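Local coordinates for protein macrophage receptor MARCO (Mus musculus, PDB 2OY3) that probably recognises polyanionic and microbial ligands at the macrophage surface through its scavenger receptor cysteine-rich domain, as a collagenous class A-type scavenger receptor, at residues Q5-M10 with C43-Y48; A18-N23 with I64-V69; N68-G73 with D80-S85. All coordinates share one frame; numbering follows the deposited sequence.

Contact 1: residues Q5-M10 with C43-Y48; sequences QRVRIM and CRMLGY
Val7 and Ile9 of the first strand pack against Met45, Leu46 and Tyr48, where the chain leaves the helix; the side chains meet through apolar groups, with no hydrogen bond between the two segments. CG2 of Val7 fits between two partners, lying 3.7 Å from CB of Met45 and 3.8 Å from CG of Leu46. The thioether of Met45 crosses Val7 at about a right angle; its bend at the last torsion (chi3 79°) brings SD and CE past CG1 of Val7 and sets CE 3.6 Å from the backbone O of Gln5. The Leu46 and Ile9 side chains pass each other heading in opposite directions, with CD1 of Leu46 3.6 Å from CG1 of Ile9, while the other methyl of Leu46, CD2, rests on the carbonyl O of Val7. Farther along, CD1 of Ile9 approaches CE1 of Tyr48 at 4.1 Å. The turn that presents these residues is fixed by Cys43 O, which accepts from Leu46 N and Tyr48 N on opposite faces of its plane. Beyond this shell, Phe42 also packs on Val7 and Ile9, Tyr48 OH bonds to Asn14, and Cys43 is disulfide-linked to Cys101. Gly47, with positive phi, completes a Schellman motif that ends helix 36-44 of the SRCR fold beside its N-terminal strand.

Contact 2: residues A18-N23 with I64-V69; sequences AEVYYN and IWLDNV. With MG (magnesium ion), chain C.
Trp65 meets Val20, Tyr22 and Asn23 where two strands in the mixed sheet of the SRCR fold cross almost perpendicularly: the axes of residues 18-22 and 64-66 pass 8.0 Å apart at 88°. The indole can be followed outward from its CB, which rests on CG1 of Val20 at 3.9 Å; the same methyl also reaches CD1 of Leu66. Next, CD1 turns its ring edge to the carbonyl O of Val20, 3.4 Å away and in the indole plane. Over one face of the five-membered ring stands Tyr22. Its CB makes a CH-pi contact 4.2 Å from the ring centroid, and its ring edge follows in a T-shaped stack, with the planes at 79° and CD2 of Tyr22 placed 3.9 Å from CD2 of Trp65. With CG anti to the backbone N (chi1 172°), the phenol is carried out over the indole, and the ring's own rotation turns its edge down. NE1 of Trp65 passes close to Tyr22 O without a suitable angle for a hydrogen bond; its N-H is used instead by the carbonyl O of Glu25, which helps to fix the rotation of the indole. Tyr22 in turn stacks on Trp86, and Trp79 packs on Val20, so aromatic residues from the loops extend this cluster. At the far end of the indole, CB of Asn23 lies off-centre over the six-membered ring, and its OD1 sits 3.5 Å from CH2 of Trp65.

Contact 3: residues N68-G73 with D80-S85; sequences NVNCRG and DCSKNS. With MG (magnesium ion), chain C.
Cys71 and Cys81 form the covalent link of this contact, a disulfide with SG-SG at 2.0 Å and a chi3 of 105°. It closes a short loop between two irregular segments that run nearly antiparallel, and Val41 of helix 36-44 packs on both cysteines. Hydrogen bonds continue the pairing away from the disulfide. The backbone N of Asn70 donates to Ser82 O at 2.7 Å. On the return side, Asn70 O and Ser82 N are joined through a water, which donates to the former at 2.6 Å and accepts from the latter at 2.8 Å. Farther along, ND2 of Asn68 gives a bond of 3.1 Å to OD1 of Asn84; the acceptor lies near the amide plane of Asn68, but the donor stands above the carbonyl plane of Asn84, with the two amides turned 44° apart. Lys83 folds back along its own segment, bent at chi2 and chi4, and its NZ donates to both Cys81 O and Trp79 O. A weaker C-H...O contact of 3.5 Å joins CA of Lys83 to Asn68 O, and CB of Lys83 packs on CA of Val69. Metal coordination uses the carbonyl of Val69, whose O lies 2.3 Å from a magnesium ion that also binds two waters, Asp33 O and OD2 of Asp38, whose OD1 accepts from Cys71 N. Disulfide, backbone bond and ion thus act on consecutive residues, which suggests that, without regular secondary structure, the conformation of Val69 to Cys71 is held largely by crosslink, hydrogen bond and coordination.

From the N terminus, strand 7-11 is the first element, and contact 1 closes the long loop from it to the end of helix 36-44. Contact 2 opens inside that loop, on strand 15-22, and closes beyond it at 64-69, so the two cross. They are joined directly by the antiparallel pairing of strands 7-11 and 15-22 and by the salt bridge from Arg8 to Glu19. Contact 3 begins where contact 2 ends, sharing Asn68 and Val69, and closes a much shorter loop at 80-85; Leu66 packs on Lys83 at the junction. Contacts 1 and 3 follow in series without touching. Together they tie the helix end, the mixed sheet and the magnesium-bearing loops.

Contact 1: residues Q5-M10 with C43-Y48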
loop_
_atom_site.group_PDB
_atom_site.type_symbol
_atom_site.label_atom_id
_atom_site.label_comp_id
_atom_site.label_asym_id
_atom_site.label_seq_id
_atom_site.Cartn_x
_atom_site.Cartn_y
_atom_site.Cartn_z
ATOM N N GLN A 5 -6.762 -8.454 -8.756
ATOM C CA GLN A 5 -6.115 -7.952 -7.502
ATOM C C GLN A 5 -4.601 -7.663 -7.691
ATOM O O GLN A 5 -3.734 -8.408 -7.208
ATOM C CB GLN A 5 -6.397 -8.913 -6.337
ATOM C CG GLN A 5 -7.896 -9.033 -6.004
ATOM C CD GLN A 5 -8.203 -10.045 -4.891
ATOM O OE1 GLN A 5 -9.357 -10.443 -4.709
ATOM N NE2 GLN A 5 -7.175 -10.468 -4.151
ATOM N N ARG A 6 -4.312 -6.566 -8.395
ATOM C CA ARG A 6 -2.957 -6.210 -8.825
ATOM C C ARG A 6 -2.344 -5.112 -7.957
ATOM O O ARG A 6 -3.018 -4.112 -7.621
ATOM C CB ARG A 6 -2.964 -5.737 -10.288
ATOM C CG ARG A 6 -2.551 -6.788 -11.336
ATOM C CD ARG A 6 -1.126 -7.285 -11.102
ATOM N NE ARG A 6 -0.711 -8.262 -12.106
ATOM C CZ ARG A 6 -1.014 -9.558 -12.077
ATOM N NH1 ARG A 6 -1.750 -10.063 -11.089
ATOM N NH2 ARG A 6 -0.583 -10.355 -13.051
ATOM N N VAL A 7 -1.079 -5.334 -7.595
ATOM C CA VAL A 7 -0.263 -4.377 -6.827
ATOM C C VAL A 7 1.126 -4.202 -7.468
ATOM O O VAL A 7 1.583 -5.058 -8.241
ATOM C CB VAL A 7 -0.183 -4.719 -5.303
ATOM C CG1 VAL A 7 -1.579 -4.746 -4.667
ATOM C CG2 VAL A 7 0.624 -6.062 -5.022
ATOM N N ARG A 8 1.791 -3.090 -7.175
ATOM C CA ARG A 8 3.138 -2.889 -7.679
ATOM C C ARG A 8 3.909 -1.971 -6.743
ATOM O O ARG A 8 3.298 -1.213 -5.997
ATOM C CB ARG A 8 3.126 -2.322 -9.118
ATOM C CG ARG A 8 2.676 -0.862 -9.234
ATOM C CD ARG A 8 2.353 -0.475 -10.656
ATOM N NE ARG A 8 2.092 0.963 -10.749
ATOM C CZ ARG A 8 1.958 1.622 -11.895
ATOM N NH1 ARG A 8 2.022 0.954 -13.049
ATOM N NH2 ARG A 8 1.752 2.940 -11.885
ATOM N N ILE A 9 5.240 -2.032 -6.819
ATOM C CA ILE A 9 6.142 -1.165 -6.045
ATOM C C ILE A 9 6.800 -0.204 -7.043
ATOM O O ILE A 9 7.374 -0.650 -8.039
ATOM C CB ILE A 9 7.224 -2.006 -5.325
ATOM C CG1 ILE A 9 6.587 -2.916 -4.255
ATOM C CG2 ILE A 9 8.359 -1.120 -4.774
ATOM C CD1 ILE A 9 7.523 -4.001 -3.712
ATOM N N MET A 10 6.710 1.105 -6.781
ATOM C CA MET A 10 7.271 2.139 -7.659
ATOM C C MET A 10 8.307 2.978 -6.873
ATOM O O MET A 10 7.978 3.589 -5.851
ATOM C CB MET A 10 6.144 3.060 -8.209
ATOM C CG MET A 10 5.002 2.374 -8.988
ATOM S SD MET A 10 5.588 1.372 -10.328
ATOM C CE MET A 10 6.321 2.545 -11.477
ATOM N N CYS A 43 3.890 -6.829 0.430
ATOM C CA CYS A 43 5.120 -7.438 -0.063
ATOM C C CYS A 43 4.944 -8.919 -0.449
ATOM O O CYS A 43 5.522 -9.373 -1.435
ATOM C CB CYS A 43 6.246 -7.318 0.978
ATOM S SG CYS A 43 6.849 -5.597 1.146
ATOM N N ARG A 44 4.159 -9.640 0.344
ATOM C CA ARG A 44 3.871 -11.050 0.079
ATOM C C ARG A 44 3.062 -11.251 -1.236
ATOM O O ARG A 44 3.187 -12.292 -1.893
ATOM C CB ARG A 44 3.232 -11.737 1.288
ATOM C CG ARG A 44 4.195 -11.978 2.450
ATOM C CD ARG A 44 3.441 -12.467 3.710
ATOM N NE ARG A 44 2.990 -13.850 3.519
ATOM C CZ ARG A 44 3.787 -14.917 3.648
ATOM N NH1 ARG A 44 5.076 -14.777 3.988
ATOM N NH2 ARG A 44 3.279 -16.135 3.465
ATOM N N MET A 45 2.293 -10.242 -1.658
ATOM C CA MET A 45 1.630 -10.305 -2.961
ATOM C C MET A 45 2.626 -10.217 -4.130
ATOM O O MET A 45 2.327 -10.599 -5.269
ATOM C CB MET A 45 0.558 -9.205 -3.099
ATOM C CG MET A 45 -0.588 -9.332 -2.134
ATOM S SD MET A 45 -1.736 -7.938 -2.278
ATOM C CE MET A 45 -2.649 -8.434 -3.754
ATOM N N LEU A 46 3.819 -9.711 -3.852
ATOM C CA LEU A 46 4.828 -9.584 -4.872
ATOM C C LEU A 46 5.970 -10.589 -4.698
ATOM O O LEU A 46 7.059 -10.403 -5.240
ATOM C CB LEU A 46 5.325 -8.155 -4.908
ATOM C CG LEU A 46 4.241 -7.227 -5.474
ATOM C CD1 LEU A 46 4.523 -5.776 -5.102
ATOM C CD2 LEU A 46 4.048 -7.412 -6.997
ATOM N N GLY A 47 5.726 -11.628 -3.909
ATOM C CA GLY A 47 6.670 -12.741 -3.841
ATOM C C GLY A 47 7.801 -12.551 -2.839
ATOM O O GLY A 47 8.770 -13.318 -2.834
ATOM N N TYR A 48 7.693 -11.512 -2.010
ATOM C CA TYR A 48 8.583 -11.357 -0.848
ATOM C C TYR A 48 7.985 -12.107 0.340
ATOM O O TYR A 48 6.820 -12.541 0.274
ATOM C CB TYR A 48 8.749 -9.895 -0.502
ATOM C CG TYR A 48 9.560 -9.086 -1.493
ATOM C CD1 TYR A 48 8.926 -8.235 -2.390
ATOM C CD2 TYR A 48 10.967 -9.104 -1.472
ATOM C CE1 TYR A 48 9.650 -7.446 -3.286
ATOM C CE2 TYR A 48 11.728 -8.316 -2.381
ATOM C CZ TYR A 48 11.055 -7.484 -3.263
ATOM O OH TYR A 48 11.756 -6.696 -4.144
#

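Contact 2: residues A18-N23 with I64-V69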
loop_
_atom_site.group_PDB
_atom_site.type_symbol
_atom_site.label_atom_id
_atom_site.label_comp_id
_atom_site.label_asym_id
_atom_site.label_seq_id
_atom_site.Cartn_x
_atom_site.Cartn_y
_atom_site.Cartn_z
ATOM N N ALA A 18 3.916 1.927 -2.450
ATOM C CA ALA A 18 2.926 0.842 -2.619
ATOM C C ALA A 18 1.742 1.341 -3.482
ATOM O O ALA A 18 0.980 2.187 -3.033
ATOM C CB ALA A 18 2.423 0.343 -1.240
ATOM N N GLU A 19 1.589 0.795 -4.686
ATOM C CA GLU A 19 0.449 1.092 -5.574
ATOM C C GLU A 19 -0.440 -0.107 -5.834
ATOM O O GLU A 19 0.031 -1.249 -5.877
ATOM C CB GLU A 19 0.911 1.677 -6.914
ATOM C CG GLU A 19 1.556 3.062 -6.722
ATOM C CD GLU A 19 1.834 3.806 -8.001
ATOM O OE1 GLU A 19 2.366 4.932 -7.885
ATOM O OE2 GLU A 19 1.520 3.288 -9.096
ATOM N N VAL A 20 -1.727 0.190 -6.010
ATOM C CA VAL A 20 -2.795 -0.793 -6.128
ATOM C C VAL A 20 -3.648 -0.464 -7.352
ATOM O O VAL A 20 -3.970 0.710 -7.633
ATOM C CB VAL A 20 -3.658 -0.861 -4.819
ATOM C CG1 VAL A 20 -4.382 0.507 -4.507
ATOM C CG2 VAL A 20 -4.650 -1.981 -4.903
ATOM N N TYR A 21 -4.004 -1.502 -8.096
ATOM C CA TYR A 21 -4.809 -1.322 -9.273
ATOM C C TYR A 21 -6.296 -1.526 -8.980
ATOM O O TYR A 21 -6.725 -2.599 -8.568
ATOM C CB TYR A 21 -4.346 -2.238 -10.418
ATOM C CG TYR A 21 -5.129 -2.040 -11.701
ATOM C CD1 TYR A 21 -4.779 -1.047 -12.609
ATOM C CD2 TYR A 21 -6.200 -2.875 -12.011
ATOM C CE1 TYR A 21 -5.503 -0.870 -13.791
ATOM C CE2 TYR A 21 -6.919 -2.722 -13.185
ATOM C CZ TYR A 21 -6.570 -1.716 -14.065
ATOM O OH TYR A 21 -7.290 -1.581 -15.218
ATOM N N TYR A 22 -7.071 -0.473 -9.175
ATOM C CA TYR A 22 -8.491 -0.519 -8.826
ATOM C C TYR A 22 -9.241 0.542 -9.626
ATOM O O TYR A 22 -8.675 1.588 -9.983
ATOM C CB TYR A 22 -8.669 -0.299 -7.302
ATOM C CG TYR A 22 -10.115 -0.141 -6.866
ATOM C CD1 TYR A 22 -10.932 -1.256 -6.640
ATOM C CD2 TYR A 22 -10.660 1.128 -6.697
ATOM C CE1 TYR A 22 -12.282 -1.093 -6.254
ATOM C CE2 TYR A 22 -11.979 1.296 -6.318
ATOM C CZ TYR A 22 -12.783 0.187 -6.100
ATOM O OH TYR A 22 -14.095 0.417 -5.718
ATOM N N ASN A 23 -10.525 0.309 -9.884
ATOM C CA ASN A 23 -11.299 1.290 -10.634
ATOM C C ASN A 23 -10.563 1.719 -11.913
ATOM O O ASN A 23 -10.485 2.906 -12.212
ATOM C CB ASN A 23 -11.650 2.496 -9.727
ATOM C CG ASN A 23 -12.743 3.392 -10.307
ATOM O OD1 ASN A 23 -12.937 4.529 -9.849
ATOM N ND2 ASN A 23 -13.458 2.893 -11.294
ATOM N N ILE A 64 -5.793 8.478 -5.055
ATOM C CA ILE A 64 -5.417 7.788 -3.797
ATOM C C ILE A 64 -6.559 6.804 -3.508
ATOM O O ILE A 64 -7.705 7.217 -3.313
ATOM C CB ILE A 64 -5.189 8.785 -2.634
ATOM C CG1 ILE A 64 -4.067 9.767 -3.019
ATOM C CG2 ILE A 64 -4.819 8.052 -1.343
ATOM C CD1 ILE A 64 -3.932 10.976 -2.141
ATOM N N TRP A 65 -6.271 5.506 -3.574
ATOM C CA TRP A 65 -7.359 4.538 -3.556
ATOM C C TRP A 65 -7.688 4.035 -2.177
ATOM O O TRP A 65 -8.817 3.641 -1.957
ATOM C CB TRP A 65 -7.101 3.306 -4.471
ATOM C CG TRP A 65 -7.263 3.507 -5.972
ATOM C CD1 TRP A 65 -6.457 2.973 -6.951
ATOM C CD2 TRP A 65 -8.275 4.270 -6.660
ATOM N NE1 TRP A 65 -6.904 3.349 -8.200
ATOM C CE2 TRP A 65 -8.008 4.155 -8.059
ATOM C CE3 TRP A 65 -9.372 5.049 -6.236
ATOM C CZ2 TRP A 65 -8.814 4.782 -9.044
ATOM C CZ3 TRP A 65 -10.159 5.708 -7.211
ATOM C CH2 TRP A 65 -9.883 5.554 -8.601
ATOM N N LEU A 66 -6.691 3.951 -1.300
ATOM C CA LEU A 66 -6.870 3.360 0.030
ATOM C C LEU A 66 -6.346 4.285 1.109
ATOM O O LEU A 66 -5.435 5.086 0.871
ATOM C CB LEU A 66 -6.170 1.993 0.138
ATOM C CG LEU A 66 -6.809 0.864 -0.669
ATOM C CD1 LEU A 66 -5.870 -0.328 -0.675
ATOM C CD2 LEU A 66 -8.186 0.514 -0.123
ATOM N N ASP A 67 -6.910 4.148 2.308
ATOM C CA ASP A 67 -6.461 4.899 3.473
ATOM C C ASP A 67 -6.823 4.013 4.643
ATOM O O ASP A 67 -7.751 3.193 4.528
ATOM C CB ASP A 67 -7.218 6.235 3.542
ATOM C CG ASP A 67 -6.633 7.208 4.571
ATOM O OD1 ASP A 67 -5.517 6.982 5.089
ATOM O OD2 ASP A 67 -7.303 8.222 4.853
ATOM N N ASN A 68 -6.083 4.135 5.742
ATOM C CA ASN A 68 -6.411 3.421 6.968
ATOM C C ASN A 68 -6.506 1.910 6.785
ATOM O O ASN A 68 -7.516 1.297 7.172
ATOM C CB ASN A 68 -7.725 3.977 7.562
ATOM C CG ASN A 68 -7.615 5.451 7.897
ATOM O OD1 ASN A 68 -6.911 5.838 8.831
ATOM N ND2 ASN A 68 -8.269 6.281 7.107
ATOM N N VAL A 69 -5.498 1.336 6.135
ATOM C CA VAL A 69 -5.426 -0.109 5.943
ATOM C C VAL A 69 -5.129 -0.795 7.289
ATOM O O VAL A 69 -4.273 -0.347 8.032
ATOM C CB VAL A 69 -4.361 -0.501 4.873
ATOM C CG1 VAL A 69 -4.314 -2.025 4.699
ATOM C CG2 VAL A 69 -4.656 0.183 3.535
HETATM MG MG MG C . -2.722 -0.543 9.691
HETATM O O HOH W 1 -4.282 -0.023 10.971
HETATM O O HOH W 2 -2.616 -2.864 10.364
#

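Contact 3: residues N68-G73 with D80-S85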
loop_
_atom_site.group_PDB
_atom_site.type_symbol
_atom_site.label_atom_id
_atom_site.label_comp_id
_atom_site.label_asym_id
_atom_site.label_seq_id
_atom_site.Cartn_x
_atom_site.Cartn_y
_atom_site.Cartn_z
ATOM N N ASN A 68 -6.083 4.135 5.742
ATOM C CA ASN A 68 -6.411 3.421 6.968
ATOM C C ASN A 68 -6.506 1.910 6.785
ATOM O O ASN A 68 -7.516 1.297 7.172
ATOM C CB ASN A 68 -7.725 3.977 7.562
ATOM C CG ASN A 68 -7.615 5.451 7.897
ATOM O OD1 ASN A 68 -6.911 5.838 8.831
ATOM N ND2 ASN A 68 -8.269 6.281 7.107
ATOM N N VAL A 69 -5.498 1.336 6.135
ATOM C CA VAL A 69 -5.426 -0.109 5.943
ATOM C C VAL A 69 -5.129 -0.795 7.289
ATOM O O VAL A 69 -4.273 -0.347 8.032
ATOM C CB VAL A 69 -4.361 -0.501 4.873
ATOM C CG1 VAL A 69 -4.314 -2.025 4.699
ATOM C CG2 VAL A 69 -4.656 0.183 3.535
ATOM N N ASN A 70 -5.875 -1.859 7.595
ATOM C CA ASN A 70 -5.821 -2.527 8.899
ATOM C C ASN A 70 -5.679 -4.065 8.730
ATOM O O ASN A 70 -6.514 -4.827 9.235
ATOM C CB ASN A 70 -7.075 -2.194 9.761
ATOM C CG ASN A 70 -7.486 -0.711 9.700
ATOM O OD1 ASN A 70 -6.720 0.192 10.093
ATOM N ND2 ASN A 70 -8.697 -0.456 9.194
ATOM N N CYS A 71 -4.634 -4.508 8.024
ATOM C CA CYS A 71 -4.305 -5.936 7.923
ATOM C C CYS A 71 -3.877 -6.505 9.259
ATOM O O CYS A 71 -3.179 -5.837 10.040
ATOM C CB CYS A 71 -3.163 -6.191 6.919
ATOM S SG CYS A 71 -3.488 -5.665 5.227
ATOM N N ARG A 72 -4.245 -7.762 9.495
ATOM C CA ARG A 72 -3.723 -8.502 10.641
ATOM C C ARG A 72 -2.268 -8.898 10.399
ATOM O O ARG A 72 -1.502 -9.037 11.345
ATOM C CB ARG A 72 -4.608 -9.715 10.976
ATOM C CG ARG A 72 -6.092 -9.362 11.191
ATOM C CD ARG A 72 -6.390 -8.460 12.420
ATOM N NE ARG A 72 -7.800 -8.043 12.440
ATOM C CZ ARG A 72 -8.243 -6.807 12.174
ATOM N NH1 ARG A 72 -7.396 -5.815 11.898
ATOM N NH2 ARG A 72 -9.545 -6.551 12.196
ATOM N N GLY A 73 -1.888 -9.046 9.129
ATOM C CA GLY A 73 -0.519 -9.414 8.761
ATOM C C GLY A 73 -0.464 -10.820 8.214
ATOM O O GLY A 73 0.565 -11.277 7.715
ATOM N N ASP A 80 -8.403 -8.649 1.210
ATOM C CA ASP A 80 -8.985 -9.312 2.386
ATOM C C ASP A 80 -8.800 -8.514 3.690
ATOM O O ASP A 80 -9.358 -8.864 4.730
ATOM C CB ASP A 80 -8.374 -10.715 2.551
ATOM C CG ASP A 80 -8.625 -11.610 1.332
ATOM O OD1 ASP A 80 -9.681 -11.449 0.673
ATOM O OD2 ASP A 80 -7.752 -12.447 1.007
ATOM N N CYS A 81 -8.005 -7.452 3.637
ATOM C CA CYS A 81 -7.727 -6.675 4.823
ATOM C C CYS A 81 -8.857 -5.691 5.059
ATOM O O CYS A 81 -9.421 -5.150 4.109
ATOM C CB CYS A 81 -6.418 -5.892 4.646
ATOM S SG CYS A 81 -4.965 -6.929 4.599
ATOM N N SER A 82 -9.173 -5.459 6.329
ATOM C CA SER A 82 -9.942 -4.287 6.730
ATOM C C SER A 82 -9.231 -3.021 6.226
ATOM O O SER A 82 -8.003 -2.941 6.281
ATOM C CB SER A 82 -10.058 -4.249 8.253
ATOM O OG SER A 82 -10.641 -3.047 8.700
ATOM N N LYS A 83 -10.002 -2.064 5.711
ATOM C CA LYS A 83 -9.465 -0.795 5.201
ATOM C C LYS A 83 -10.650 0.132 4.940
ATOM O O LYS A 83 -11.790 -0.332 4.828
ATOM C CB LYS A 83 -8.673 -1.021 3.890
ATOM C CG LYS A 83 -9.486 -1.683 2.753
ATOM C CD LYS A 83 -8.607 -2.544 1.843
ATOM C CE LYS A 83 -9.397 -3.319 0.801
ATOM N NZ LYS A 83 -10.380 -4.267 1.401
ATOM N N ASN A 84 -10.393 1.433 4.837
ATOM C CA ASN A 84 -11.411 2.382 4.389
ATOM C C ASN A 84 -11.967 1.931 3.047
ATOM O O ASN A 84 -11.276 1.246 2.280
ATOM C CB ASN A 84 -10.810 3.766 4.139
ATOM C CG ASN A 84 -10.826 4.689 5.367
ATOM O OD1 ASN A 84 -10.654 5.907 5.215
ATOM N ND2 ASN A 84 -10.994 4.135 6.561
ATOM N N SER A 85 -13.190 2.358 2.746
ATOM C CA SER A 85 -13.788 2.150 1.415
ATOM C C SER A 85 -12.858 2.760 0.325
ATOM O O SER A 85 -12.149 3.741 0.578
ATOM C CB SER A 85 -15.186 2.793 1.337
ATOM O OG SER A 85 -16.063 2.288 2.355
HETATM MG MG MG C . -2.722 -0.543 9.691
HETATM O O HOH W 3 -8.005 -6.830 8.464
HETATM O O HOH W 1 -4.282 -0.023 10.971
HETATM O O HOH W 2 -2.616 -2.864 10.364
#